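Local structure of protein transport protein HOFQ (Aggregatibacter actinomycetemcomitans, 2Y3M) at residues Ile138-Asp141 and Leu146-Ile149. The protein is a competence secretin whose extra-membranous domains bind DNA, and it probably takes part in DNA uptake across the outer membrane. Residues are numbered along the deposited sequence; the frame is centred on the assembly and turned at random.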
loop_
_atom_site.group_PDB
_atom_site.type_symbol
_atom_site.label_atom_id
_atom_site.label_comp_id
_atom_site.label_asym_id
_atom_site.label_seq_id
_atom_site.Cartn_x
_atom_site.Cartn_y
_atom_site.Cartn_z
ATOM N N ILE B 138 -23.874 16.977 6.586
ATOM C CA ILE B 138 -23.692 17.021 5.148
ATOM C C ILE B 138 -22.855 15.829 4.721
ATOM O O ILE B 138 -21.900 15.451 5.399
ATOM C CB ILE B 138 -23.049 18.343 4.675
ATOM C CG1 ILE B 138 -24.064 19.494 4.791
ATOM C CG2 ILE B 138 -22.551 18.214 3.232
ATOM C CD1 ILE B 138 -23.493 20.892 4.525
ATOM N N THR B 139 -23.254 15.212 3.615
ATOM C CA THR B 139 -22.446 14.189 2.985
ATOM C C THR B 139 -22.219 14.621 1.536
ATOM O O THR B 139 -23.156 15.026 0.840
ATOM C CB THR B 139 -23.078 12.770 3.130
ATOM O OG1 THR B 139 -22.280 11.805 2.441
ATOM C CG2 THR B 139 -24.469 12.718 2.567
ATOM N N PHE B 140 -20.965 14.577 1.098
ATOM C CA PHE B 140 -20.602 15.101 -0.219
ATOM C C PHE B 140 -19.508 14.291 -0.896
ATOM O O PHE B 140 -18.826 13.496 -0.251
ATOM C CB PHE B 140 -20.194 16.576 -0.128
ATOM C CG PHE B 140 -18.949 16.825 0.688
ATOM C CD1 PHE B 140 -19.005 16.857 2.087
ATOM C CD2 PHE B 140 -17.725 17.056 0.058
ATOM C CE1 PHE B 140 -17.865 17.110 2.847
ATOM C CE2 PHE B 140 -16.569 17.303 0.804
ATOM C CZ PHE B 140 -16.636 17.331 2.205
ATOM N N ASP B 141 -19.336 14.519 -2.195
ATOM C CA ASP B 141 -18.417 13.735 -2.998
ATOM C C ASP B 141 -17.993 14.529 -4.227
ATOM O O ASP B 141 -18.835 14.965 -5.002
ATOM C CB ASP B 141 -19.113 12.440 -3.423
ATOM C CG ASP B 141 -18.150 11.369 -3.853
ATOM O OD1 ASP B 141 -17.204 11.675 -4.605
ATOM O OD2 ASP B 141 -18.349 10.207 -3.445
ATOM N N LEU B 146 -21.872 15.848 -5.846
ATOM C CA LEU B 146 -23.149 16.040 -5.166
ATOM C C LEU B 146 -22.910 16.527 -3.743
ATOM O O LEU B 146 -21.874 16.229 -3.150
ATOM C CB LEU B 146 -23.931 14.720 -5.098
ATOM C CG LEU B 146 -24.362 13.986 -6.368
ATOM C CD1 LEU B 146 -24.766 12.556 -6.040
ATOM C CD2 LEU B 146 -25.492 14.698 -7.078
ATOM N N LEU B 147 -23.877 17.270 -3.208
ATOM C CA LEU B 147 -23.923 17.621 -1.790
ATOM C C LEU B 147 -25.290 17.209 -1.256
ATOM O O LEU B 147 -26.321 17.554 -1.837
ATOM C CB LEU B 147 -23.732 19.125 -1.586
ATOM C CG LEU B 147 -22.351 19.773 -1.461
ATOM C CD1 LEU B 147 -22.401 21.205 -1.970
ATOM C CD2 LEU B 147 -21.864 19.770 -0.035
ATOM N N LEU B 148 -25.295 16.464 -0.158
ATOM C CA LEU B 148 -26.531 16.035 0.486
ATOM C C LEU B 148 -26.575 16.656 1.880
ATOM O O LEU B 148 -25.683 16.418 2.698
ATOM C CB LEU B 148 -26.581 14.505 0.569
ATOM C CG LEU B 148 -27.875 13.763 0.941
ATOM C CD1 LEU B 148 -27.746 12.265 0.648
ATOM C CD2 LEU B 148 -28.297 13.974 2.398
ATOM N N ILE B 149 -27.608 17.451 2.145
ATOM C CA ILE B 149 -27.738 18.129 3.430
ATOM C C ILE B 149 -28.976 17.701 4.222
ATOM O O ILE B 149 -30.065 17.554 3.666
ATOM C CB ILE B 149 -27.676 19.683 3.279
ATOM C CG1 ILE B 149 -27.931 20.367 4.631
ATOM C CG2 ILE B 149 -28.622 20.168 2.183
ATOM C CD1 ILE B 149 -27.710 21.855 4.635
#
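I138 meets I149 in a non-hydrogen-bonded antiparallel pair, its CG1 lying 3.9 Å from CB of I149. With CG1 beside the backbone N (chi1 -72°), CG2 stands anti to it and reaches CD2 of L147 at 3.7 Å, and the two branches touch two residues of segment 146-149. Its CA also makes a CA-H...O contact with O of L148.

T139 and L148 form the hydrogen-bonded pair: N of T139 donates to O of L148 at 2.9 Å (N-H...O 163°), and N of L148 returns a bond to O of T139 at 2.8 Å. On the opposite face their side chains run alongside each other, and CG2 of T139 presses on CB of L148 at 3.4 Å, tighter than usual for two carbons. OG1 anti to the backbone N (chi1 177°) sets this methyl between N and the carbonyl carbon, on the side of L148, while the hydroxyl makes a weak bond to O of I72.

F140 returns to the face of I138. Its CB touches CD2 of L147 at 3.6 Å, but the end of the side chain leads away, and F140 packs on A117 of helix 117-125 and on L51 of the second subunit. The ladder is looser at D141, whose N makes a longer bond to O of L146, 3.2 Å; its carboxylate forms a salt bridge with R143 in the connecting loop.

This beta hairpin lies inside a five-stranded antiparallel sheet, between strands 67-76 and 106-111. Helix 117-125 covers the I138/F140/L147 face through M121, consistent with the reported type I KH-like fold. The chemistry divides by face: I138, F140, L147 and I149 supply a buried, wholly hydrocarbon layer, L147 CD2 bridging I138 and F140, whereas T139 and L148 pack on a more open face and their paired amides fix the register.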